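Putative esterase/lipase/thioesterase (Silicibacter sp., PDB 2PBL) is a putative esterase, lipase or thioesterase of the alpha/beta hydrolase fold that probably hydrolyses ester or thioester bonds. Local coordinates at residues D49-D54 against S100-P105; Y73-D78 against E182-D187; S83-G88 against N244-L249. All coordinates share one frame; numbering follows the deposited sequence.

How the contacts relate
The three contacts illustrate how the connections between strands and helices of an alpha/beta hydrolase are tied to one another. Along the chain every pair of contacts is interleaved, with first segments in the order 49-54, 73-78 and 83-88. Contacts 1 and 2 are neighbours, their centres about 13 Å apart, and they touch: C104 N probably hydrogen-bonds W74 O, and R50 reaches the same loop. Contact 3 stands apart, its centre about 20 Å from that of contact 1 and about 24 Å from that of contact 2, across the chain's centre from the latter. Contacts 1 and 2 thus form one cluster; contact 3 is a separate tie, though 73-78 and 83-88 both follow strand 64-69.

Contact 1: residues D49-D54 against S100-P105; sequences DRHKFD and SYELCP
The carbonyl oxygen of Y101 is gripped twice by R50, whose guanidinium comes up side-on and gives both NE and NH2 to this one acceptor. NE lies 2.9 Å from Y101 O and stands above the carbonyl plane, whereas NH2, at 3.1 Å from Y101 O, approaches nearly along the C=O axis. The oxygen lies in the guanidinium plane, so the paired bonds limit the rotation of the group. A bend at chi3 (63°) places NE for this grip. L103 crosses the arginine side chain at about a right angle and sets CD1 over one guanidinium face, 3.2 Å from NH2 of R50 and offset toward the rim. F77 O takes a further bond from NH2, bringing a third loop into the cluster.

Beside this grip, H51 NE2 makes a weak hydrogen bond of 3.0 Å to OE1 of E102, with ring and carboxylate planes 63° apart. The backbone supplies a straighter link: S100 N to K52 O, 2.9 Å, with an N-H...O angle of 176°. S100 CB also packs against R50 O, while its OG is bonded to K79 N. H51 is the centre of an inverse gamma turn just before strand 52-56, which runs antiparallel to its neighbour 94-99. The arrangement joins that turn to the loop leaving strand 94-99, at the antiparallel end of the mixed alpha/beta hydrolase sheet.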
loop_
_atom_site.group_PDB
_atom_site.type_symbol
_atom_site.label_atom_id
_atom_site.label_comp_id
_atom_site.label_asym_id
_atom_site.label_seq_id
_atom_site.Cartn_x
_atom_site.Cartn_y
_atom_site.Cartn_z
ATOM N N ASP A 49 -15.230 -11.716 -5.991
ATOM C CA ASP A 49 -15.149 -10.812 -7.126
ATOM C C ASP A 49 -13.965 -9.844 -7.007
ATOM O O ASP A 49 -13.370 -9.486 -8.026
ATOM C CB ASP A 49 -16.451 -9.993 -7.294
ATOM C CG ASP A 49 -17.697 -10.871 -7.610
ATOM O OD1 ASP A 49 -17.514 -12.002 -8.125
ATOM O OD2 ASP A 49 -18.857 -10.412 -7.349
ATOM N N ARG A 50 -13.628 -9.425 -5.793
ATOM C CA ARG A 50 -12.530 -8.440 -5.596
ATOM C C ARG A 50 -11.208 -9.114 -5.171
ATOM O O ARG A 50 -10.235 -8.425 -4.785
ATOM C CB ARG A 50 -12.937 -7.337 -4.620
ATOM C CG ARG A 50 -14.057 -6.463 -5.119
ATOM C CD ARG A 50 -14.563 -5.525 -4.075
ATOM N NE ARG A 50 -13.546 -4.577 -3.631
ATOM C CZ ARG A 50 -13.371 -3.360 -4.132
ATOM N NH1 ARG A 50 -14.159 -2.879 -5.085
ATOM N NH2 ARG A 50 -12.385 -2.610 -3.670
ATOM N N HIS A 51 -11.156 -10.451 -5.260
ATOM C CA HIS A 51 -9.889 -11.165 -5.011
ATOM C C HIS A 51 -9.047 -11.308 -6.285
ATOM O O HIS A 51 -8.650 -12.406 -6.685
ATOM C CB HIS A 51 -10.119 -12.523 -4.350
ATOM C CG HIS A 51 -10.826 -12.431 -3.037
ATOM N ND1 HIS A 51 -11.580 -13.452 -2.528
ATOM C CD2 HIS A 51 -10.951 -11.404 -2.170
ATOM C CE1 HIS A 51 -12.118 -13.076 -1.384
ATOM N NE2 HIS A 51 -11.747 -11.835 -1.142
ATOM N N LYS A 52 -8.682 -10.163 -6.851
ATOM C CA LYS A 52 -7.978 -10.105 -8.095
ATOM C C LYS A 52 -6.792 -9.178 -7.983
ATOM O O LYS A 52 -6.813 -8.291 -7.131
ATOM C CB LYS A 52 -8.873 -9.460 -9.143
ATOM C CG LYS A 52 -10.254 -10.033 -9.320
ATOM C CD LYS A 52 -10.248 -11.306 -10.069
ATOM C CE LYS A 52 -11.709 -11.743 -10.287
ATOM N NZ LYS A 52 -11.827 -13.109 -10.805
ATOM N N PHE A 53 -5.799 -9.400 -8.843
ATOM C CA PHE A 53 -4.662 -8.519 -8.993
ATOM C C PHE A 53 -4.259 -8.395 -10.442
ATOM O O PHE A 53 -4.526 -9.274 -11.267
ATOM C CB PHE A 53 -3.450 -8.937 -8.146
ATOM C CG PHE A 53 -2.785 -10.230 -8.561
ATOM C CD1 PHE A 53 -3.307 -11.465 -8.187
ATOM C CD2 PHE A 53 -1.586 -10.214 -9.246
ATOM C CE1 PHE A 53 -2.687 -12.643 -8.575
ATOM C CE2 PHE A 53 -0.933 -11.395 -9.607
ATOM C CZ PHE A 53 -1.491 -12.615 -9.251
ATOM N N ASP A 54 -3.657 -7.250 -10.735
ATOM C CA ASP A 54 -3.103 -6.974 -12.031
ATOM C C ASP A 54 -1.585 -7.213 -11.907
ATOM O O ASP A 54 -0.959 -6.940 -10.874
ATOM C CB ASP A 54 -3.404 -5.558 -12.485
ATOM C CG ASP A 54 -4.895 -5.323 -12.828
ATOM O OD1 ASP A 54 -5.693 -6.267 -13.039
ATOM O OD2 ASP A 54 -5.265 -4.142 -12.881
ATOM N N SER A 100 -6.535 -5.822 -5.557
ATOM C CA SER A 100 -7.743 -5.282 -4.999
ATOM C C SER A 100 -7.981 -6.174 -3.772
ATOM O O SER A 100 -7.268 -7.197 -3.551
ATOM C CB SER A 100 -8.911 -5.425 -5.984
ATOM O OG SER A 100 -8.909 -4.453 -7.008
ATOM N N TYR A 101 -9.005 -5.806 -3.036
ATOM C CA TYR A 101 -9.404 -6.469 -1.824
ATOM C C TYR A 101 -10.804 -6.007 -1.476
ATOM O O TYR A 101 -11.228 -4.939 -1.934
ATOM C CB TYR A 101 -8.422 -6.132 -0.725
ATOM C CG TYR A 101 -8.088 -4.654 -0.547
ATOM C CD1 TYR A 101 -8.864 -3.813 0.287
ATOM C CD2 TYR A 101 -6.971 -4.105 -1.174
ATOM C CE1 TYR A 101 -8.539 -2.460 0.443
ATOM C CE2 TYR A 101 -6.622 -2.762 -1.000
ATOM C CZ TYR A 101 -7.403 -1.946 -0.214
ATOM O OH TYR A 101 -7.016 -0.629 -0.089
ATOM N N GLU A 102 -11.530 -6.829 -0.733
ATOM C CA GLU A 102 -12.849 -6.433 -0.245
ATOM C C GLU A 102 -12.681 -5.297 0.752
ATOM O O GLU A 102 -11.625 -5.116 1.360
ATOM C CB GLU A 102 -13.613 -7.584 0.358
ATOM C CG GLU A 102 -13.907 -8.641 -0.643
ATOM C CD GLU A 102 -14.725 -9.749 -0.029
ATOM O OE1 GLU A 102 -14.108 -10.738 0.334
ATOM O OE2 GLU A 102 -15.947 -9.574 0.163
ATOM N N LEU A 103 -13.756 -4.542 0.897
ATOM C CA LEU A 103 -13.750 -3.304 1.648
ATOM C C LEU A 103 -14.666 -3.375 2.838
ATOM O O LEU A 103 -15.587 -4.185 2.879
ATOM C CB LEU A 103 -14.241 -2.197 0.723
ATOM C CG LEU A 103 -13.469 -1.970 -0.579
ATOM C CD1 LEU A 103 -14.137 -0.944 -1.509
ATOM C CD2 LEU A 103 -12.063 -1.520 -0.246
ATOM N N CYS A 104 -14.363 -2.539 3.823
ATOM C CA CYS A 104 -15.198 -2.391 4.964
ATOM C C CYS A 104 -16.390 -1.611 4.404
ATOM O O CYS A 104 -16.188 -0.762 3.520
ATOM C CB CYS A 104 -14.517 -1.625 6.066
ATOM S SG CYS A 104 -12.998 -2.379 6.719
ATOM N N PRO A 105 -17.606 -1.865 4.943
ATOM C CA PRO A 105 -17.951 -2.743 6.084
ATOM C C PRO A 105 -18.295 -4.185 5.750
ATOM O O PRO A 105 -18.663 -4.939 6.652
ATOM C CB PRO A 105 -19.171 -2.044 6.672
ATOM C CG PRO A 105 -19.903 -1.544 5.420
ATOM C CD PRO A 105 -18.819 -1.208 4.390
#

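Contact 2: residues Y73-D78 against E182-D187; sequences YWMAFD and EKFKMD
K183 meets selenomethionine M75 where helix 181-184 packs on the loop after strand 64-69, a contact between two connecting segments of the alpha/beta hydrolase fold. The lysine chain runs extended beyond CG and crosses M75 at about a right angle, so that its aliphatic part does the touching: CD lies 3.7 Å from CE of M75 and a little farther from SE. This is apolar packing by a charged residue on the exposed side of the contact.

F184, the next residue, is buried and meets three consecutive residues of the loop. Its ring presents a face to the edge of the W74 indole, a T-shaped (edge-to-face) pair with planes at 87° and centroids 5.4 Å apart for the six-membered rings. CE3 of W74 makes the approach, 3.7 Å from CZ of F184. From another direction M75 brings CE to within 3.6 Å of F184 CE1; the bend at chi3 (58°) swings the selenomethionine methyl into place between the phenyl ring and the lysine chain. The loop backbone also meets the phenyl ring: Y73 O lies in the plane of F184, at its edge, 3.3 Å from CE1. The side chain of Y73, whose OH bonds Y8 O, lies about 3 Å from an unidentified bound molecule that may mark a pocket. I109 of helix 109-126 touches both W74 and F184, and W74 has a second edge-to-face partner in H141, so the pair belongs to a wider cluster of aromatic and aliphatic side chains.

K185 leaves the helix with positive phi and turns back, its NZ bonding E182 O at 3.0 Å, nearly in line with that carbonyl. Farther along, D187 is the N-cap of helix 188-193, its OD1 accepting from A190 N.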
loop_
_atom_site.group_PDB
_atom_site.type_symbol
_atom_site.label_atom_id
_atom_site.label_comp_id
_atom_site.label_asym_id
_atom_site.label_seq_id
_atom_site.Cartn_x
_atom_site.Cartn_y
_atom_site.Cartn_z
ATOM N N TYR A 73 -8.642 4.094 2.926
ATOM C CA TYR A 73 -9.100 3.819 4.266
ATOM C C TYR A 73 -9.871 2.505 4.290
ATOM O O TYR A 73 -10.904 2.436 4.906
ATOM C CB TYR A 73 -9.954 4.980 4.828
ATOM C CG TYR A 73 -9.163 6.162 5.423
ATOM C CD1 TYR A 73 -8.441 6.003 6.588
ATOM C CD2 TYR A 73 -9.237 7.425 4.879
ATOM C CE1 TYR A 73 -7.762 7.049 7.151
ATOM C CE2 TYR A 73 -8.556 8.485 5.429
ATOM C CZ TYR A 73 -7.830 8.293 6.573
ATOM O OH TYR A 73 -7.156 9.345 7.142
ATOM N N TRP A 74 -9.426 1.522 3.499
ATOM C CA TRP A 74 -10.066 0.195 3.465
ATOM C C TRP A 74 -11.569 0.218 3.106
ATOM O O TRP A 74 -12.287 -0.743 3.391
ATOM C CB TRP A 74 -9.917 -0.445 4.852
ATOM C CG TRP A 74 -8.557 -0.541 5.449
ATOM C CD1 TRP A 74 -7.604 -1.494 5.178
ATOM C CD2 TRP A 74 -7.990 0.303 6.454
ATOM N NE1 TRP A 74 -6.493 -1.284 5.940
ATOM C CE2 TRP A 74 -6.695 -0.177 6.724
ATOM C CE3 TRP A 74 -8.444 1.434 7.147
ATOM C CZ2 TRP A 74 -5.865 0.419 7.664
ATOM C CZ3 TRP A 74 -7.629 2.013 8.082
ATOM C CH2 TRP A 74 -6.353 1.511 8.336
HETATM N N MSE A 75 -12.058 1.323 2.523
HETATM C CA MSE A 75 -13.483 1.474 2.211
HETATM C C MSE A 75 -13.796 2.013 0.802
HETATM O O MSE A 75 -14.981 2.174 0.438
HETATM C CB MSE A 75 -14.110 2.350 3.279
HETATM C CG MSE A 75 -13.585 3.751 3.302
HETATM SE SE MSE A 75 -14.539 4.799 4.656
HETATM C CE MSE A 75 -14.230 3.906 6.102
ATOM N N ALA A 76 -12.761 2.265 -0.011
ATOM C CA ALA A 76 -12.941 2.793 -1.365
ATOM C C ALA A 76 -11.743 2.483 -2.239
ATOM O O ALA A 76 -10.698 2.134 -1.746
ATOM C CB ALA A 76 -13.180 4.330 -1.334
ATOM N N PHE A 77 -11.960 2.654 -3.541
ATOM C CA PHE A 77 -11.008 2.381 -4.614
ATOM C C PHE A 77 -10.793 0.881 -4.794
ATOM O O PHE A 77 -11.225 0.067 -3.974
ATOM C CB PHE A 77 -9.687 3.147 -4.441
ATOM C CG PHE A 77 -9.878 4.638 -4.313
ATOM C CD1 PHE A 77 -9.936 5.445 -5.439
ATOM C CD2 PHE A 77 -10.032 5.208 -3.104
ATOM C CE1 PHE A 77 -10.120 6.831 -5.329
ATOM C CE2 PHE A 77 -10.235 6.592 -2.984
ATOM C CZ PHE A 77 -10.287 7.390 -4.112
ATOM N N ASP A 78 -10.231 0.542 -5.943
ATOM C CA ASP A 78 -9.813 -0.813 -6.264
ATOM C C ASP A 78 -8.485 -0.633 -7.001
ATOM O O ASP A 78 -7.978 0.479 -7.134
ATOM C CB ASP A 78 -10.887 -1.603 -7.050
ATOM C CG ASP A 78 -11.277 -0.950 -8.348
ATOM O OD1 ASP A 78 -10.474 -0.287 -8.978
ATOM O OD2 ASP A 78 -12.429 -1.136 -8.770
ATOM N N GLU A 182 -17.554 3.255 12.109
ATOM C CA GLU A 182 -18.877 2.739 11.897
ATOM C C GLU A 182 -18.763 1.663 10.828
ATOM O O GLU A 182 -19.592 0.744 10.776
ATOM C CB GLU A 182 -19.817 3.862 11.460
ATOM C CG GLU A 182 -20.067 4.928 12.564
ATOM C CD GLU A 182 -20.681 6.272 12.034
ATOM O OE1 GLU A 182 -20.813 6.461 10.789
ATOM O OE2 GLU A 182 -20.990 7.160 12.874
ATOM N N LYS A 183 -17.760 1.791 9.959
ATOM C CA LYS A 183 -17.484 0.782 8.936
ATOM C C LYS A 183 -16.450 -0.264 9.382
ATOM O O LYS A 183 -16.607 -1.448 9.092
ATOM C CB LYS A 183 -17.047 1.432 7.630
ATOM C CG LYS A 183 -18.099 2.352 7.103
ATOM C CD LYS A 183 -17.758 2.902 5.759
ATOM C CE LYS A 183 -18.889 3.791 5.256
ATOM N NZ LYS A 183 -18.522 4.367 3.946
ATOM N N PHE A 184 -15.407 0.142 10.093
ATOM C CA PHE A 184 -14.377 -0.831 10.515
ATOM C C PHE A 184 -14.911 -1.770 11.590
ATOM O O PHE A 184 -14.601 -2.969 11.610
ATOM C CB PHE A 184 -13.130 -0.129 11.037
ATOM C CG PHE A 184 -12.604 0.944 10.127
ATOM C CD1 PHE A 184 -12.578 0.768 8.762
ATOM C CD2 PHE A 184 -12.057 2.092 10.666
ATOM C CE1 PHE A 184 -12.066 1.742 7.949
ATOM C CE2 PHE A 184 -11.547 3.080 9.874
ATOM C CZ PHE A 184 -11.566 2.911 8.507
ATOM N N LYS A 185 -15.708 -1.207 12.484
ATOM C CA LYS A 185 -16.343 -1.914 13.600
ATOM C C LYS A 185 -15.349 -2.589 14.519
ATOM O O LYS A 185 -15.551 -3.739 14.936
ATOM C CB LYS A 185 -17.413 -2.906 13.094
ATOM C CG LYS A 185 -18.546 -2.242 12.278
ATOM C CD LYS A 185 -19.481 -3.271 11.655
ATOM C CE LYS A 185 -20.379 -2.650 10.554
ATOM N NZ LYS A 185 -21.394 -1.672 11.088
HETATM N N MSE A 186 -14.266 -1.877 14.825
HETATM C CA MSE A 186 -13.216 -2.372 15.701
HETATM C C MSE A 186 -13.409 -1.930 17.132
HETATM O O MSE A 186 -13.920 -0.828 17.381
HETATM C CB MSE A 186 -11.873 -1.836 15.267
HETATM C CG MSE A 186 -11.406 -2.373 13.938
HETATM SE SE MSE A 186 -9.585 -1.709 13.605
HETATM C CE MSE A 186 -9.887 0.245 13.270
ATOM N N ASP A 187 -13.032 -2.806 18.065
ATOM C CA ASP A 187 -12.908 -2.447 19.474
ATOM C C ASP A 187 -11.428 -2.239 19.737
ATOM O O ASP A 187 -10.606 -2.464 18.843
ATOM C CB ASP A 187 -13.538 -3.476 20.455
ATOM C CG ASP A 187 -12.920 -4.863 20.398
ATOM O OD1 ASP A 187 -11.739 -5.056 20.031
ATOM O OD2 ASP A 187 -13.639 -5.800 20.790
#

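Contact 3: residues S83-G88 against N244-L249; sequences SHLAVG and NVIEPL
L85 holds CG anti to its carbonyl carbon (chi1 -58°), and I246 carries CG1 between its backbone N and carbonyl carbon (chi1 65°); from there an extended chi2 in each residue carries CD1 onward, and the two CD1 methyls meet 3.9 Å apart. This packing joins two irregular segments of the alpha/beta hydrolase fold, a 3-10 turn leading into helix 87-91 and the loop that follows strand 233-237. Residues 244-247 of that loop form a type I beta turn, which passes into a 3-10 segment and brings I246 and L249 to the same neighbour.

L85 is the centre of the contact. Its CB packs on CB of L249 at 3.9 Å, and CD1 of L249 lies almost as near that same L85 CB. The second methyl of L85, CD2, goes instead to the backbone, 3.7 Å from I246 O. One leucine therefore meets two side chains and a carbonyl. Outside the two segments, L256 and I260 of helix 255-261 touch L249, while W82 and H136 touch I246. H136 immediately precedes S137, the possible nucleophile of a GxSxG elbow, so the packing lies close to what may be the catalytic centre.

The backbones also come close together. L85 O and L249 O are 3.2 Å apart, two acceptors with no bond between them, while L249 O is turned to an amide of the incoming helix. G88 has no side chain on the face toward L249, where the carbonyl comes in. Its N donates to L249 O at 3.0 Å, with an N-H...O angle of 140° and the donor lying in the carbonyl plane.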
loop_
_atom_site.group_PDB
_atom_site.type_symbol
_atom_site.label_atom_id
_atom_site.label_comp_id
_atom_site.label_asym_id
_atom_site.label_seq_id
_atom_site.Cartn_x
_atom_site.Cartn_y
_atom_site.Cartn_z
ATOM N N SER A 83 -2.621 1.746 -11.808
ATOM C CA SER A 83 -1.738 1.018 -12.719
ATOM C C SER A 83 -0.578 1.847 -13.191
ATOM O O SER A 83 0.562 1.369 -13.237
ATOM C CB SER A 83 -2.552 0.513 -13.916
ATOM O OG SER A 83 -3.754 -0.052 -13.406
ATOM N N HIS A 84 -0.858 3.104 -13.529
ATOM C CA HIS A 84 0.174 4.019 -14.067
ATOM C C HIS A 84 1.368 4.226 -13.098
ATOM O O HIS A 84 2.465 4.647 -13.500
ATOM C CB HIS A 84 -0.485 5.359 -14.401
ATOM C CG HIS A 84 -1.033 6.072 -13.204
ATOM N ND1 HIS A 84 -2.108 5.610 -12.477
ATOM C CD2 HIS A 84 -0.642 7.221 -12.608
ATOM C CE1 HIS A 84 -2.354 6.446 -11.484
ATOM N NE2 HIS A 84 -1.484 7.442 -11.548
ATOM N N LEU A 85 1.159 3.901 -11.828
ATOM C CA LEU A 85 2.228 4.003 -10.842
ATOM C C LEU A 85 3.270 2.857 -10.982
ATOM O O LEU A 85 4.293 2.836 -10.291
ATOM C CB LEU A 85 1.641 4.074 -9.449
ATOM C CG LEU A 85 0.656 5.238 -9.175
ATOM C CD1 LEU A 85 0.101 5.169 -7.768
ATOM C CD2 LEU A 85 1.299 6.634 -9.421
ATOM N N ALA A 86 3.012 1.917 -11.881
ATOM C CA ALA A 86 3.947 0.809 -12.146
ATOM C C ALA A 86 5.137 1.218 -13.010
ATOM O O ALA A 86 6.168 0.519 -13.039
ATOM C CB ALA A 86 3.189 -0.345 -12.825
ATOM N N VAL A 87 5.041 2.378 -13.656
ATOM C CA VAL A 87 6.075 2.771 -14.640
ATOM C C VAL A 87 7.536 2.797 -14.131
ATOM O O VAL A 87 8.420 2.208 -14.738
ATOM C CB VAL A 87 5.660 4.136 -15.324
ATOM C CG1 VAL A 87 6.809 4.737 -16.106
ATOM C CG2 VAL A 87 4.449 3.886 -16.218
ATOM N N GLY A 88 7.805 3.449 -13.018
ATOM C CA GLY A 88 9.174 3.586 -12.563
ATOM C C GLY A 88 9.862 2.251 -12.282
ATOM O O GLY A 88 10.983 2.011 -12.747
ATOM N N ASN A 244 -0.421 13.455 -3.762
ATOM C CA ASN A 244 0.664 13.466 -4.757
ATOM C C ASN A 244 1.980 12.822 -4.286
ATOM O O ASN A 244 2.954 12.731 -5.074
ATOM C CB ASN A 244 0.925 14.862 -5.358
ATOM C CG ASN A 244 1.431 15.836 -4.387
ATOM O OD1 ASN A 244 1.548 15.566 -3.185
ATOM N ND2 ASN A 244 1.754 17.040 -4.902
ATOM N N VAL A 245 2.020 12.393 -3.026
ATOM C CA VAL A 245 3.181 11.695 -2.424
ATOM C C VAL A 245 3.545 10.433 -3.215
ATOM O O VAL A 245 4.715 10.119 -3.363
ATOM C CB VAL A 245 2.950 11.355 -0.912
ATOM C CG1 VAL A 245 1.873 10.320 -0.693
ATOM C CG2 VAL A 245 4.240 10.889 -0.265
ATOM N N ILE A 246 2.521 9.776 -3.763
ATOM C CA ILE A 246 2.675 8.578 -4.590
ATOM C C ILE A 246 3.065 8.867 -6.040
ATOM O O ILE A 246 3.473 7.965 -6.773
ATOM C CB ILE A 246 1.362 7.743 -4.601
ATOM C CG1 ILE A 246 0.189 8.516 -5.277
ATOM C CG2 ILE A 246 0.994 7.311 -3.195
ATOM C CD1 ILE A 246 -1.177 7.774 -5.210
ATOM N N GLU A 247 2.952 10.116 -6.464
ATOM C CA GLU A 247 3.228 10.449 -7.879
ATOM C C GLU A 247 4.576 10.037 -8.392
ATOM O O GLU A 247 4.634 9.525 -9.505
ATOM C CB GLU A 247 2.940 11.918 -8.204
ATOM C CG GLU A 247 1.466 12.169 -8.194
ATOM C CD GLU A 247 1.016 13.614 -8.531
ATOM O OE1 GLU A 247 1.879 14.554 -8.643
ATOM O OE2 GLU A 247 -0.223 13.771 -8.659
ATOM N N PRO A 248 5.649 10.211 -7.594
ATOM C CA PRO A 248 6.988 9.774 -8.051
ATOM C C PRO A 248 7.152 8.299 -8.431
ATOM O O PRO A 248 8.167 7.935 -9.063
ATOM C CB PRO A 248 7.894 10.118 -6.864
ATOM C CG PRO A 248 7.161 11.272 -6.201
ATOM C CD PRO A 248 5.735 10.892 -6.286
ATOM N N LEU A 249 6.183 7.452 -8.070
ATOM C CA LEU A 249 6.228 6.053 -8.500
ATOM C C LEU A 249 6.232 5.912 -10.024
ATOM O O LEU A 249 6.734 4.918 -10.572
ATOM C CB LEU A 249 5.062 5.259 -7.925
ATOM C CG LEU A 249 5.056 4.929 -6.426
ATOM C CD1 LEU A 249 3.759 4.255 -6.015
ATOM C CD2 LEU A 249 6.216 4.040 -5.996
#